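Local coordinates for protein catechol O-methyltransferase (Mycobacterium tuberculosis, PDB 6JCL) that transfers a methyl group from S-adenosyl-L-methionine to catechol-like compounds, with the help of a divalent metal cation, and works as a homodimer, at residues Ala108-Ala111 against Asp112-Val116; Gly119-Leu122 against Asp123-Thr127; Pro126-Gly130 against Gly131-Leu135; Arg154-Arg157 against Arg158-Ile162. All blocks are in the same frame, centred on the assembly; numbering follows the deposited sequence. Where two conformers were deposited one is given.

Contact 1 of 4, residues Ala108-Ala111 against Asp112-Val116; sequences AGVA and DRVEV
Between Val110 and Arg113 the chain folds back in a tight turn that brings their CA atoms to 5.4 Å, and the amide N of Arg113 is bonded to the carbonyl O of Val110 at 3.0 Å, with the N-H pointing at the oxygen fairly well (155°). One residue on, a weak bond of 3.4 Å from Val114 N to Ala111 O continues the turn as strand 114-118 begins. Just before it, Gly109 ends helix 95-107 with positive phi, in a Schellman motif.

Val110 is the buried side chain here and meets two partners with its two branches. CG1, set anti to the carbonyl carbon (chi1 -61°), lies over one face of the Arg113 guanidinium, 4.0 Å from NH1 and displaced toward the rim of the group. The extended arginine chain passes across the valine, its CD 4.1 Å from Val110 CB. The other methyl, CG2, packs on Val114 CG2 at 4.2 Å; that same Val114 methyl also sits 3.4 Å from Val110 O.

Around the turn, Arg113 NH1 is bonded to Ala79 O of helix 73-82, while Val110 and Val114 both touch Ala79 and Leu105. The connection from helix to strand is thereby tied to two helices beside the edge strand of the Rossmann-like sheet. The chemistry is mixed: one methyl, Val110 CG1, covers part of one guanidinium face, while NH1 is satisfied by a main-chain carbonyl, and together these two contacts probably limit rotation of the guanidinium.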
loop_
_atom_site.group_PDB
_atom_site.type_symbol
_atom_site.label_atom_id
_atom_site.label_comp_id
_atom_site.label_asym_id
_atom_site.label_seq_id
_atom_site.Cartn_x
_atom_site.Cartn_y
_atom_site.Cartn_z
ATOM N N ALA A 108 -14.794 -5.202 19.387
ATOM C CA ALA A 108 -14.409 -5.674 18.066
ATOM C C ALA A 108 -14.023 -7.149 18.070
ATOM O O ALA A 108 -13.688 -7.691 17.011
ATOM C CB ALA A 108 -13.260 -4.831 17.505
ATOM N N GLY A 109 -14.055 -7.799 19.230
ATOM C CA GLY A 109 -13.794 -9.222 19.287
ATOM C C GLY A 109 -12.334 -9.597 19.186
ATOM O O GLY A 109 -12.026 -10.750 18.860
ATOM N N VAL A 110 -11.422 -8.652 19.437
ATOM C CA VAL A 110 -9.995 -8.906 19.293
ATOM C C VAL A 110 -9.233 -8.658 20.589
ATOM O O VAL A 110 -7.999 -8.610 20.575
ATOM C CB VAL A 110 -9.388 -8.072 18.144
ATOM C CG1 VAL A 110 -10.050 -8.433 16.806
ATOM C CG2 VAL A 110 -9.499 -6.562 18.459
ATOM N N ALA A 111 -9.935 -8.519 21.721
ATOM C CA ALA A 111 -9.251 -8.173 22.966
ATOM C C ALA A 111 -8.206 -9.213 23.356
ATOM O O ALA A 111 -7.172 -8.861 23.930
ATOM C CB ALA A 111 -10.258 -8.007 24.104
ATOM N N ASP A 112 -8.442 -10.488 23.035
ATOM C CA ASP A 112 -7.513 -11.555 23.400
ATOM C C ASP A 112 -6.288 -11.624 22.493
ATOM O O ASP A 112 -5.386 -12.425 22.762
ATOM C CB ASP A 112 -8.225 -12.909 23.394
ATOM C CG ASP A 112 -8.700 -13.312 22.017
ATOM O OD1 ASP A 112 -8.897 -12.412 21.172
ATOM O OD2 ASP A 112 -8.898 -14.523 21.782
ATOM N N ARG A 113 -6.240 -10.825 21.429
ATOM C CA ARG A 113 -5.076 -10.734 20.560
ATOM C C ARG A 113 -4.244 -9.473 20.780
ATOM O O ARG A 113 -3.215 -9.316 20.113
ATOM C CB ARG A 113 -5.484 -10.743 19.083
ATOM C CG ARG A 113 -6.589 -11.673 18.723
ATOM C CD ARG A 113 -7.074 -11.338 17.326
ATOM N NE ARG A 113 -8.238 -12.134 16.991
ATOM C CZ ARG A 113 -8.792 -12.168 15.791
ATOM N NH1 ARG A 113 -8.277 -11.446 14.814
ATOM N NH2 ARG A 113 -9.855 -12.936 15.575
ATOM N N VAL A 114 -4.690 -8.543 21.621
ATOM C CA VAL A 114 -4.097 -7.208 21.679
ATOM C C VAL A 114 -3.739 -6.873 23.118
ATOM O O VAL A 114 -4.553 -7.063 24.029
ATOM C CB VAL A 114 -5.046 -6.133 21.108
ATOM C CG1 VAL A 114 -4.380 -4.746 21.144
ATOM C CG2 VAL A 114 -5.494 -6.506 19.713
ATOM N N GLU A 115 -2.513 -6.397 23.323
ATOM C CA GLU A 115 -2.090 -5.816 24.591
ATOM C C GLU A 115 -1.843 -4.332 24.371
ATOM O O GLU A 115 -1.024 -3.959 23.523
ATOM C CB GLU A 115 -0.825 -6.498 25.120
ATOM C CG GLU A 115 -0.410 -6.038 26.498
ATOM C CD GLU A 115 0.887 -6.680 26.958
ATOM O OE1 GLU A 115 1.665 -7.136 26.091
ATOM O OE2 GLU A 115 1.123 -6.743 28.184
ATOM N N VAL A 116 -2.541 -3.495 25.131
ATOM C CA VAL A 116 -2.257 -2.065 25.189
ATOM C C VAL A 116 -1.268 -1.839 26.328
ATOM O O VAL A 116 -1.547 -2.174 27.489
ATOM C CB VAL A 116 -3.546 -1.249 25.393
ATOM C CG1 VAL A 116 -3.281 0.259 25.288
ATOM C CG2 VAL A 116 -4.625 -1.675 24.389
HETATM O O HOH W 1 -5.802 -8.285 25.855
#

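Contact 2 of 4, residues Gly119-Leu122 against Asp123-Thr127; sequences GPAL and DTLPT. With SAH (S-adenosyl-L-homocysteine), chain I.
The adenine end of the cofactor pocket is built here on the first turn of helix 121-124, with Pro120 as its N-cap residue. Ala121 N donates to N1 of S-adenosyl-L-homocysteine at 2.9 Å (154°), and Ala121 CB lies 3.5 Å from the same ring nitrogen.

Behind this amide, Pro120 O accepts two backbone bonds, from Asp123 N at 2.8 Å and from Thr124 N at 3.1 Å. Leu125 N closes the next turn on Ala121 O at 2.9 Å. The Asp123 side chain runs obliquely across the proline ring, bringing OD2 to 3.4 Å from Pro120 CG. In Thr124, chi1 of 58° places OG1 between the backbone N and the carbonyl carbon, from where it donates to a water that in turn donates to Gly119 O; CG2 points instead to Gly119 CA, 4.1 Å away. On the inner side, Ala121 CB meets Leu125 CD1, and both residues pack on Leu91 and Tyr148.

Adenine N1 is thus read by a main-chain N-H, a donor suited to an unprotonated ring nitrogen, and the helical bonds and the water bridge around it imply that this amide is held in place.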
loop_
_atom_site.group_PDB
_atom_site.type_symbol
_atom_site.label_atom_id
_atom_site.label_comp_id
_atom_site.label_asym_id
_atom_site.label_seq_id
_atom_site.Cartn_x
_atom_site.Cartn_y
_atom_site.Cartn_z
ATOM N N GLY A 119 2.202 4.011 28.636
ATOM C CA GLY A 119 3.377 4.765 28.996
ATOM C C GLY A 119 3.993 5.392 27.767
ATOM O O GLY A 119 3.636 5.057 26.633
ATOM N N PRO A 120 4.932 6.314 27.963
ATOM C CA PRO A 120 5.659 6.872 26.815
ATOM C C PRO A 120 6.412 5.762 26.092
ATOM O O PRO A 120 7.117 4.963 26.711
ATOM C CB PRO A 120 6.620 7.893 27.453
ATOM C CG PRO A 120 6.180 8.029 28.902
ATOM C CD PRO A 120 5.514 6.725 29.250
ATOM N N ALA A 121 6.266 5.729 24.767
ATOM C CA ALA A 121 6.830 4.632 23.984
ATOM C C ALA A 121 8.344 4.521 24.133
ATOM O O ALA A 121 8.882 3.414 24.059
ATOM C CB ALA A 121 6.456 4.780 22.508
ATOM N N LEU A 122 9.052 5.641 24.301
ATOM C CA LEU A 122 10.497 5.555 24.485
ATOM C C LEU A 122 10.859 4.797 25.751
ATOM O O LEU A 122 11.973 4.257 25.845
ATOM C CB LEU A 122 11.111 6.957 24.541
ATOM C CG LEU A 122 11.210 7.736 23.218
ATOM C CD1 LEU A 122 11.737 9.144 23.467
ATOM C CD2 LEU A 122 12.079 6.999 22.214
ATOM N N ASP A 123 9.960 4.771 26.738
ATOM C CA ASP A 123 10.199 4.050 27.980
ATOM C C ASP A 123 9.708 2.614 27.937
ATOM O O ASP A 123 10.258 1.769 28.651
ATOM C CB ASP A 123 9.532 4.773 29.151
ATOM C CG ASP A 123 10.056 6.183 29.333
ATOM O OD1 ASP A 123 11.234 6.432 28.983
ATOM O OD2 ASP A 123 9.290 7.042 29.819
ATOM N N THR A 124 8.671 2.318 27.148
ATOM C CA THR A 124 8.135 0.959 27.134
ATOM C C THR A 124 8.755 0.088 26.044
ATOM O O THR A 124 8.887 -1.123 26.244
ATOM C CB THR A 124 6.607 0.971 26.975
ATOM O OG1 THR A 124 6.239 1.658 25.772
ATOM C CG2 THR A 124 5.946 1.646 28.181
ATOM N N LEU A 125 9.164 0.677 24.915
ATOM C CA LEU A 125 9.828 -0.089 23.860
ATOM C C LEU A 125 10.986 -0.951 24.356
ATOM O O LEU A 125 11.098 -2.096 23.885
ATOM C CB LEU A 125 10.310 0.860 22.746
ATOM C CG LEU A 125 9.219 1.269 21.747
ATOM C CD1 LEU A 125 9.588 2.521 20.935
ATOM C CD2 LEU A 125 8.868 0.114 20.799
ATOM N N PRO A 126 11.873 -0.484 25.254
ATOM C CA PRO A 126 12.945 -1.360 25.772
ATOM C C PRO A 126 12.460 -2.512 26.650
ATOM O O PRO A 126 13.255 -3.413 26.942
ATOM C CB PRO A 126 13.826 -0.408 26.596
ATOM C CG PRO A 126 13.465 0.953 26.170
ATOM C CD PRO A 126 12.063 0.920 25.677
ATOM N N THR A 127 11.214 -2.496 27.112
ATOM C CA THR A 127 10.703 -3.549 27.977
ATOM C C THR A 127 9.924 -4.610 27.218
ATOM O O THR A 127 9.541 -5.620 27.819
ATOM C CB THR A 127 9.792 -2.953 29.061
ATOM O OG1 THR A 127 8.561 -2.520 28.460
ATOM C CG2 THR A 127 10.477 -1.780 29.740
HETATM N N SAH I . -3.252 5.053 15.321
HETATM C CA SAH I . -4.516 5.660 15.766
HETATM C CB SAH I . -4.319 7.158 15.982
HETATM C CG SAH I . -3.149 7.516 16.894
HETATM S SD SAH I . -3.244 9.268 17.343
HETATM C C SAH I . -5.630 5.412 14.759
HETATM O O SAH I . -6.740 4.985 15.099
HETATM O OXT SAH I . -5.401 5.609 13.572
HETATM C "C5'" SAH I . -1.649 9.366 18.192
HETATM C "C4'" SAH I . -1.643 8.702 19.572
HETATM O "O4'" SAH I . -0.304 8.672 20.025
HETATM C "C3'" SAH I . -2.426 9.456 20.656
HETATM O "O3'" SAH I . -3.339 8.548 21.270
HETATM C "C2'" SAH I . -1.377 9.915 21.655
HETATM O "O2'" SAH I . -1.841 10.001 22.997
HETATM C "C1'" SAH I . -0.272 8.881 21.421
HETATM N N9 SAH I . 1.074 9.292 21.851
HETATM C C8 SAH I . 1.630 10.551 21.745
HETATM N N7 SAH I . 2.880 10.484 22.253
HETATM C C5 SAH I . 3.119 9.211 22.660
HETATM C C6 SAH I . 4.230 8.620 23.260
HETATM N N6 SAH I . 5.335 9.323 23.537
HETATM N N1 SAH I . 4.174 7.279 23.557
HETATM C C2 SAH I . 3.028 6.540 23.300
HETATM N N3 SAH I . 1.924 7.129 22.721
HETATM C C4 SAH I . 1.988 8.455 22.410
HETATM O O HOH W 2 3.730 2.452 25.833
#

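Contact 3 of 4, residues Pro126-Gly130 against Gly131-Leu135; sequences PTLAG and GPFDL
Gly130 and Gly131 carry the backbone past the Phe133 ring in an open loop, after which a cis peptide precedes Pro132 and the chain enters strand 133-138. In this Rossmann-like methyltransferase fold the loop connects helix 121-124 to a strand in the middle of the sheet. No direct hydrogen bond joins 126-130 to 131-135; instead a water makes two weak bonds across the bend, accepting from Gly131 N at 2.8 Å and donating to Leu128 O at 3.4 Å.

Phe133 carries the side-chain contact. With CG anti to its carbonyl carbon (chi1 -67°), the ring reaches back along the incoming chain, and Gly131 CA lies over one of its faces, 3.9 Å above the plane and offset toward the rim. Having no side chain, Gly131 can sit this near the ring, where a CB would be crowded by Phe133 CD2. The Gly130 peptide approaches the far end of the ring obliquely, its C 3.7 Å from Phe133 CZ. Leu128 and Phe133 also both touch Leu65 of the adjacent strand 63-67 and Val89 of 87-92, the strand beyond it, so loop and strand share an apolar patch on the sheet.

At the ring's outer end, Leu128 CD1 comes obliquely to 4.3 Å from Phe133 CZ, while Gly130 O stands 3.6 Å from CE1.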
loop_
_atom_site.group_PDB
_atom_site.type_symbol
_atom_site.label_atom_id
_atom_site.label_comp_id
_atom_site.label_asym_id
_atom_site.label_seq_id
_atom_site.Cartn_x
_atom_site.Cartn_y
_atom_site.Cartn_z
ATOM N N PRO A 126 11.873 -0.484 25.254
ATOM C CA PRO A 126 12.945 -1.360 25.772
ATOM C C PRO A 126 12.460 -2.512 26.650
ATOM O O PRO A 126 13.255 -3.413 26.942
ATOM C CB PRO A 126 13.826 -0.408 26.596
ATOM C CG PRO A 126 13.465 0.953 26.170
ATOM C CD PRO A 126 12.063 0.920 25.677
ATOM N N THR A 127 11.214 -2.496 27.112
ATOM C CA THR A 127 10.703 -3.549 27.977
ATOM C C THR A 127 9.924 -4.610 27.218
ATOM O O THR A 127 9.541 -5.620 27.819
ATOM C CB THR A 127 9.792 -2.953 29.061
ATOM O OG1 THR A 127 8.561 -2.520 28.460
ATOM C CG2 THR A 127 10.477 -1.780 29.740
ATOM N N LEU A 128 9.682 -4.394 25.928
ATOM C CA LEU A 128 8.876 -5.306 25.125
ATOM C C LEU A 128 9.610 -6.605 24.833
ATOM O O LEU A 128 10.773 -6.594 24.419
ATOM C CB LEU A 128 8.493 -4.653 23.800
ATOM C CG LEU A 128 7.549 -3.460 23.788
ATOM C CD1 LEU A 128 7.140 -3.161 22.343
ATOM C CD2 LEU A 128 6.329 -3.702 24.679
ATOM N N ALA A 129 8.929 -7.730 25.055
ATOM C CA ALA A 129 9.467 -9.041 24.711
ATOM C C ALA A 129 8.541 -9.781 23.748
ATOM O O ALA A 129 8.675 -10.999 23.576
ATOM C CB ALA A 129 9.721 -9.871 25.972
ATOM N N GLY A 130 7.610 -9.059 23.108
ATOM C CA GLY A 130 6.615 -9.639 22.211
ATOM C C GLY A 130 7.028 -9.817 20.758
ATOM O O GLY A 130 6.184 -10.087 19.890
ATOM N N GLY A 131 8.330 -9.684 20.494
ATOM C CA GLY A 131 8.903 -9.815 19.171
ATOM C C GLY A 131 9.569 -11.159 18.912
ATOM O O GLY A 131 9.511 -12.074 19.748
ATOM N N PRO A 132 10.212 -11.318 17.728
ATOM C CA PRO A 132 10.381 -10.255 16.721
ATOM C C PRO A 132 9.102 -9.939 15.968
ATOM O O PRO A 132 8.281 -10.827 15.673
ATOM C CB PRO A 132 11.438 -10.825 15.767
ATOM C CG PRO A 132 11.352 -12.319 15.937
ATOM C CD PRO A 132 10.912 -12.564 17.353
ATOM N N PHE A 133 8.941 -8.662 15.629
ATOM C CA PHE A 133 7.726 -8.206 14.977
ATOM C C PHE A 133 7.820 -8.353 13.463
ATOM O O PHE A 133 8.888 -8.177 12.870
ATOM C CB PHE A 133 7.442 -6.750 15.370
ATOM C CG PHE A 133 7.096 -6.597 16.818
ATOM C CD1 PHE A 133 5.839 -6.954 17.285
ATOM C CD2 PHE A 133 8.042 -6.127 17.730
ATOM C CE1 PHE A 133 5.523 -6.833 18.631
ATOM C CE2 PHE A 133 7.730 -6.013 19.071
ATOM C CZ PHE A 133 6.480 -6.375 19.527
ATOM N N ASP A 134 6.689 -8.684 12.850
ATOM C CA ASP A 134 6.529 -8.800 11.404
ATOM C C ASP A 134 6.101 -7.486 10.764
ATOM O O ASP A 134 6.362 -7.261 9.576
ATOM C CB ASP A 134 5.483 -9.874 11.072
ATOM C CG ASP A 134 5.812 -11.221 11.699
ATOM O OD1 ASP A 134 6.936 -11.724 11.462
ATOM O OD2 ASP A 134 4.958 -11.784 12.425
ATOM N N LEU A 135 5.431 -6.628 11.527
ATOM C CA LEU A 135 4.834 -5.411 11.004
ATOM C C LEU A 135 4.840 -4.374 12.111
ATOM O O LEU A 135 4.478 -4.692 13.248
ATOM C CB LEU A 135 3.406 -5.703 10.522
ATOM C CG LEU A 135 2.509 -4.524 10.152
ATOM C CD1 LEU A 135 3.152 -3.735 9.058
ATOM C CD2 LEU A 135 1.161 -5.084 9.692
HETATM O O HOH W 3 10.546 -8.142 21.366
#

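Contact 4 of 4, residues Arg154-Arg157 against Arg158-Ile162; sequences RLAR and RGAVI
The Arg157 guanidinium has Ala160 CA over one face, 4.1 Å above its plane and displaced toward the rim, and Arg158 O at its edge, only 10° out of that plane. NH1 uses this edge to donate to Arg158 O at 3.0 Å (149°). Gly159 C approaches obliquely, 3.2 Å from Arg157 NH1.

The backbone beneath is a type II beta turn from Arg157 to Ala160, closed by Ala160 N on Arg157 O at 3.1 Å. Gly159 occupies its third position with positive phi, where the absence of a side chain also lets NH1 lie close. Because chi1 of 66° sets Arg157 CG between the backbone N and the carbonyl carbon, the extended arginine can fold over its own turn. NH2 donates to a water at 2.8 Å, which lies equally near Gly159 O. Ala156 CB and Ala160 CB touch at 3.6 Å on the apolar side, joining the short strand 156-157, just after helix 145-155, to the start of strand 160-165.

Arg157 NE forms a salt bridge with Asp134 of the adjacent strand. One guanidinium therefore serves a carboxylate, a turn carbonyl and a water through three different nitrogens, which probably restricts its rotation, with the charge at least partly balanced by Asp134.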
loop_
_atom_site.group_PDB
_atom_site.type_symbol
_atom_site.label_atom_id
_atom_site.label_comp_id
_atom_site.label_asym_id
_atom_site.label_seq_id
_atom_site.Cartn_x
_atom_site.Cartn_y
_atom_site.Cartn_z
ATOM N N ARG A 154 15.368 -2.608 15.363
ATOM C CA ARG A 154 15.944 -3.491 16.373
ATOM C C ARG A 154 14.985 -4.617 16.757
ATOM O O ARG A 154 15.416 -5.751 17.003
ATOM C CB ARG A 154 16.355 -2.674 17.602
ATOM C CG ARG A 154 16.794 -3.531 18.784
ATOM C CD ARG A 154 17.322 -2.681 19.932
ATOM N NE ARG A 154 17.969 -3.502 20.954
ATOM C CZ ARG A 154 18.669 -3.012 21.972
ATOM N NH1 ARG A 154 18.812 -1.699 22.107
ATOM N NH2 ARG A 154 19.224 -3.831 22.858
ATOM N N LEU A 155 13.686 -4.340 16.793
ATOM C CA LEU A 155 12.717 -5.304 17.308
ATOM C C LEU A 155 12.026 -6.115 16.214
ATOM O O LEU A 155 11.199 -6.977 16.528
ATOM C CB LEU A 155 11.658 -4.586 18.155
ATOM C CG LEU A 155 12.140 -3.836 19.404
ATOM C CD1 LEU A 155 10.980 -3.151 20.111
ATOM C CD2 LEU A 155 12.863 -4.766 20.359
ATOM N N ALA A 156 12.342 -5.877 14.946
ATOM C CA ALA A 156 11.654 -6.533 13.842
ATOM C C ALA A 156 12.476 -7.692 13.294
ATOM O O ALA A 156 13.693 -7.759 13.468
ATOM C CB ALA A 156 11.380 -5.545 12.713
ATOM N N ARG A 157 11.785 -8.615 12.623
ATOM C CA ARG A 157 12.516 -9.635 11.894
ATOM C C ARG A 157 13.027 -9.035 10.590
ATOM O O ARG A 157 12.548 -7.997 10.127
ATOM C CB ARG A 157 11.628 -10.843 11.587
ATOM C CG ARG A 157 10.484 -10.502 10.626
ATOM C CD ARG A 157 9.919 -11.789 10.003
ATOM N NE ARG A 157 8.642 -11.542 9.339
ATOM C CZ ARG A 157 8.512 -11.112 8.087
ATOM N NH1 ARG A 157 9.581 -10.883 7.333
ATOM N NH2 ARG A 157 7.303 -10.923 7.585
ATOM N N ARG A 158 14.027 -9.690 10.007
ATOM C CA ARG A 158 14.436 -9.319 8.662
ATOM C C ARG A 158 13.261 -9.493 7.710
ATOM O O ARG A 158 12.559 -10.506 7.755
ATOM C CB ARG A 158 15.617 -10.172 8.207
ATOM C CG ARG A 158 16.186 -9.746 6.869
ATOM C CD ARG A 158 17.553 -10.367 6.630
ATOM N NE ARG A 158 17.470 -11.825 6.533
ATOM C CZ ARG A 158 17.212 -12.485 5.408
ATOM N NH1 ARG A 158 17.017 -11.823 4.276
ATOM N NH2 ARG A 158 17.151 -13.810 5.414
ATOM N N GLY A 159 13.038 -8.495 6.855
ATOM C CA GLY A 159 11.916 -8.513 5.929
ATOM C C GLY A 159 10.623 -7.937 6.474
ATOM O O GLY A 159 9.631 -7.841 5.731
ATOM N N ALA A 160 10.603 -7.519 7.736
ATOM C CA ALA A 160 9.412 -6.920 8.314
ATOM C C ALA A 160 9.034 -5.628 7.590
ATOM O O ALA A 160 9.875 -4.938 6.996
ATOM C CB ALA A 160 9.636 -6.609 9.797
ATOM N N VAL A 161 7.756 -5.276 7.697
ATOM C CA VAL A 161 7.213 -4.064 7.087
ATOM C C VAL A 161 7.075 -2.997 8.162
ATOM O O VAL A 161 6.554 -3.274 9.249
ATOM C CB VAL A 161 5.846 -4.342 6.437
ATOM C CG1 VAL A 161 5.258 -3.065 5.836
ATOM C CG2 VAL A 161 5.972 -5.431 5.364
ATOM N N ILE A 162 7.552 -1.783 7.867
ATOM C CA ILE A 162 7.343 -0.610 8.720
ATOM C C ILE A 162 6.495 0.376 7.937
ATOM O O ILE A 162 6.834 0.723 6.797
ATOM C CB ILE A 162 8.672 0.050 9.148
ATOM C CG1 ILE A 162 9.521 -0.930 9.970
ATOM C CG2 ILE A 162 8.384 1.322 9.979
ATOM C CD1 ILE A 162 10.998 -0.449 10.222
HETATM O O HOH W 4 7.116 -8.967 5.543
#

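How the contacts relate
The contacts come in the order 1, 2, 3, 4 along one Rossmann-like domain, 2 and 3 overlapping at Pro126 and Thr127. Contact 1 sits where edge strand 114-118 begins; contacts 3 and 4 lie at the starts of neighbouring strands 133-138 and 160-165 of the same sheet, their centres about 9 Å apart. These two meet through their backbones, with Phe133 O 2.9 Å from Arg157 N, a probable hydrogen bond. Contact 2, about 12 Å from contact 3 between centres, supplies the backbone bond to adenine N1, and Leu125 there packs on Leu155 of contact 4. Contacts 1, 3 and 4 thus mark where strands of one sheet begin, while contact 2 follows strand 114-118 on the cofactor side.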